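Beta-lactamase-like protein (Koribacter versatilis, PDB 6B9V) probably acts as a metal-dependent diphosphatase of the PhnP family that cleaves reactive FAD photoproducts. Local coordinates at residues Ala81-Gly86 / Phe229-His234. Residues are numbered along the deposited sequence; the frame is centred on the assembly and turned at random.
With MN (manganese (II) ion), chain C; ZN (zinc ion), chain F.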
ATOM      1  N   ALA A  81      10.475  -4.489   2.595  1.00 18.21           N
ATOM      2  CA  ALA A  81       9.250  -3.698   2.603  1.00 18.81           C
ATOM      3  C   ALA A  81       8.194  -4.147   1.593  1.00 16.84           C
ATOM      4  O   ALA A  81       6.984  -4.145   1.908  1.00 15.75           O
ATOM      5  CB  ALA A  81       9.598  -2.232   2.376  1.00 20.58           C
ATOM      6  N   ASP A  82       8.636  -4.532   0.390  1.00 15.59           N
ATOM      7  CA  ASP A  82       7.696  -4.943  -0.642  1.00 19.77           C
ATOM      8  C   ASP A  82       7.011  -6.277  -0.318  1.00 12.23           C
ATOM      9  O   ASP A  82       6.093  -6.684  -1.046  1.00 13.72           O
ATOM     10  CB  ASP A  82       8.370  -5.000  -2.038  1.00 10.59           C
ATOM     11  CG  ASP A  82       9.687  -5.793  -2.062  1.00 16.23           C
ATOM     12  OD1 ASP A  82      10.534  -5.645  -1.161  1.00 16.05           O
ATOM     13  OD2 ASP A  82       9.876  -6.544  -3.040  1.00 15.90           O
ATOM     14  N   HIS A  83       7.413  -6.916   0.783  1.00 14.06           N
ATOM     15  CA  HIS A  83       6.845  -8.203   1.195  1.00 15.97           C
ATOM     16  C   HIS A  83       6.096  -8.131   2.531  1.00 13.08           C
ATOM     17  O   HIS A  83       5.434  -9.090   2.918  1.00 13.39           O
ATOM     18  CB  HIS A  83       7.965  -9.258   1.275  1.00 13.52           C
ATOM     19  CG  HIS A  83       8.682  -9.446  -0.028  1.00 13.66           C
ATOM     20  ND1 HIS A  83       8.381 -10.475  -0.897  1.00 14.93           N
ATOM     21  CD2 HIS A  83       9.622  -8.691  -0.648  1.00 17.49           C
ATOM     22  CE1 HIS A  83       9.125 -10.360  -1.984  1.00 15.38           C
ATOM     23  NE2 HIS A  83       9.896  -9.296  -1.851  1.00 20.61           N
ATOM     24  N   ILE A  84       6.202  -7.006   3.233  1.00 12.59           N
ATOM     25  CA  ILE A  84       5.581  -6.908   4.569  1.00 11.69           C
ATOM     26  C   ILE A  84       4.660  -5.703   4.784  1.00 17.35           C
ATOM     27  O   ILE A  84       3.791  -5.768   5.662  1.00 16.37           O
ATOM     28  CB  ILE A  84       6.641  -6.879   5.718  1.00 13.44           C
ATOM     29  CG1 ILE A  84       7.442  -5.569   5.723  1.00 15.47           C
ATOM     30  CG2 ILE A  84       7.557  -8.112   5.659  1.00 14.13           C
ATOM     31  CD1 ILE A  84       8.210  -5.308   7.026  1.00 18.54           C
ATOM     32  N   LEU A  85       4.807  -4.621   4.014  1.00 16.29           N
ATOM     33  CA  LEU A  85       4.078  -3.391   4.417  1.00 17.43           C
ATOM     34  C   LEU A  85       2.541  -3.512   4.417  1.00 19.32           C
ATOM     35  O   LEU A  85       1.855  -2.704   5.068  1.00 23.00           O
ATOM     36  CB  LEU A  85       4.488  -2.205   3.536  1.00 15.31           C
ATOM     37  CG  LEU A  85       5.821  -1.569   3.940  1.00 19.92           C
ATOM     38  CD1 LEU A  85       6.178  -0.377   3.058  1.00 22.60           C
ATOM     39  CD2 LEU A  85       5.863  -1.186   5.431  1.00 24.63           C
ATOM     40  N   GLY A  86       1.994  -4.520   3.738  1.00 17.43           N
ATOM     41  CA  GLY A  86       0.542  -4.709   3.689  1.00 16.77           C
ATOM     42  C   GLY A  86      -0.115  -5.340   4.920  1.00 16.59           C
ATOM     43  O   GLY A  86      -1.364  -5.527   4.999  1.00 17.74           O
ATOM     44  N   PHE A 229       8.128 -16.992 -14.052  1.00 13.35           N
ATOM     45  CA  PHE A 229       9.018 -16.024 -13.434  1.00 14.79           C
ATOM     46  C   PHE A 229       8.217 -14.909 -12.764  1.00 13.93           C
ATOM     47  O   PHE A 229       7.152 -14.501 -13.254  1.00 15.18           O
ATOM     48  CB  PHE A 229       9.981 -15.417 -14.451  1.00 15.52           C
ATOM     49  CG  PHE A 229      10.975 -16.401 -15.035  1.00 14.10           C
ATOM     50  CD1 PHE A 229      11.319 -17.565 -14.358  1.00 15.37           C
ATOM     51  CD2 PHE A 229      11.563 -16.150 -16.262  1.00 16.87           C
ATOM     52  CE1 PHE A 229      12.252 -18.466 -14.904  1.00 18.30           C
ATOM     53  CE2 PHE A 229      12.494 -17.044 -16.818  1.00 21.28           C
ATOM     54  CZ  PHE A 229      12.836 -18.196 -16.136  1.00 17.41           C
ATOM     55  N   THR A 230       8.751 -14.389 -11.669  1.00 12.37           N
ATOM     56  CA  THR A 230       8.041 -13.318 -10.948  1.00 11.42           C
ATOM     57  C   THR A 230       9.062 -12.302 -10.430  1.00 12.62           C
ATOM     58  O   THR A 230      10.261 -12.434 -10.709  1.00 13.84           O
ATOM     59  CB  THR A 230       7.183 -13.911  -9.806  1.00 15.64           C
ATOM     60  OG1 THR A 230       6.353 -12.894  -9.221  1.00 16.26           O
ATOM     61  CG2 THR A 230       8.077 -14.543  -8.723  1.00 17.88           C
ATOM     62  N   HIS A 231       8.590 -11.290  -9.699  1.00 13.64           N
ATOM     63  CA  HIS A 231       9.413 -10.164  -9.218  1.00 12.52           C
ATOM     64  C   HIS A 231       9.978  -9.360 -10.402  1.00 13.26           C
ATOM     65  O   HIS A 231      11.075  -8.819 -10.350  1.00 16.57           O
ATOM     66  CB  HIS A 231      10.546 -10.644  -8.306  1.00 18.15           C
ATOM     67  CG  HIS A 231      10.903  -9.661  -7.232  1.00 17.36           C
ATOM     68  ND1 HIS A 231      11.521  -8.461  -7.502  1.00 11.63           N
ATOM     69  CD2 HIS A 231      10.712  -9.697  -5.893  1.00 13.89           C
ATOM     70  CE1 HIS A 231      11.706  -7.799  -6.370  1.00 13.39           C
ATOM     71  NE2 HIS A 231      11.206  -8.518  -5.383  1.00 13.91           N
ATOM     72  N   ILE A 232       9.156  -9.234 -11.435  1.00 15.61           N
ATOM     73  CA  ILE A 232       9.569  -8.705 -12.732  1.00 14.67           C
ATOM     74  C   ILE A 232       9.584  -7.173 -12.763  1.00 17.72           C
ATOM     75  O   ILE A 232       8.634  -6.543 -12.302  1.00 13.07           O
ATOM     76  CB  ILE A 232       8.624  -9.211 -13.830  1.00 16.83           C
ATOM     77  CG1 ILE A 232       8.700 -10.746 -13.933  1.00 17.61           C
ATOM     78  CG2 ILE A 232       8.932  -8.539 -15.176  1.00 16.25           C
ATOM     79  CD1 ILE A 232       7.461 -11.357 -14.547  1.00 11.94           C
ATOM     80  N   SER A 233      10.649  -6.596 -13.322  1.00 14.87           N
ATOM     81  CA  SER A 233      10.799  -5.134 -13.428  1.00 15.29           C
ATOM     82  C   SER A 233      10.398  -4.609 -14.809  1.00 18.10           C
ATOM     83  O   SER A 233      10.102  -5.389 -15.719  1.00 15.07           O
ATOM     84  CB  SER A 233      12.253  -4.730 -13.139  1.00 12.30           C
ATOM     85  OG  SER A 233      13.067  -4.982 -14.277  1.00 14.77           O
ATOM     86  N   HIS A 234      10.403  -3.284 -14.988  1.00 13.12           N
ATOM     87  CA  HIS A 234      10.047  -2.718 -16.289  1.00 15.16           C
ATOM     88  C   HIS A 234      11.071  -3.017 -17.387  1.00 16.84           C
ATOM     89  O   HIS A 234      10.880  -2.670 -18.558  1.00 16.49           O
ATOM     90  CB  HIS A 234       9.787  -1.191 -16.167  1.00 16.14           C
ATOM     91  CG  HIS A 234      10.958  -0.371 -15.714  1.00 21.13           C
ATOM     92  ND1 HIS A 234      11.080   0.987 -15.930  1.00 29.12           N
ATOM     93  CD2 HIS A 234      12.114  -0.751 -15.109  1.00 19.02           C
ATOM     94  CE1 HIS A 234      12.229   1.413 -15.439  1.00 22.74           C
ATOM     95  NE2 HIS A 234      12.876   0.378 -14.936  1.00 29.30           N
TER
HETATM   96 MN    MN C 301      11.248  -8.274  -3.224  1.00 14.95          MN
HETATM   97 ZN    ZN F 304       9.809   2.222 -16.955  1.00 20.13          ZN
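D82, H83 and H231 meet through a shared manganese ion rather than by packing against one another, a clear case of a metal joining two chain segments whose nearest CA atoms, those of D82 and H231, stay 10.2 Å apart. D82 OD2, H83 NE2 and H231 NE2 each bind the ion at 2.2 Å. Coordination brings D82 OD2 to 3.3 Å from H231 NE2, with the carboxylate plane perpendicular to the imidazole. H83 NE2 lies in the plane of the H231 ring, at its edge, 3.8 Å from H231 NE2; neither imidazole covers the other's face, and their planes are 22° apart. CG of D82 lies between the backbone N and carbonyl carbon (chi1 50°), bringing OD2 to the ion. On the side of the H83 ring away from the ion, ND1 is hydrogen-bonded to D54 OD2, so the ring is held at both nitrogens and its rotation is fixed; the bond may also make NE2 a stronger donor to the metal. D178 ligates this ion too and bridges it to the second manganese, which H78, H80 and H160 also bind, in the dinuclear centre of the metallo-beta-lactamase fold. Three residues past H231, H234 ND1 binds a zinc ion at 2.0 Å together with C23, C25 and C28, so one short loop supplies a ligand to the manganese centre and another to the zinc site. This loop continues from strand 226-230, bordered in its sheet by strands 195-199 and 249-251, and through H231 faces helix 81-84, which follows strand 73-75 of the other sheet.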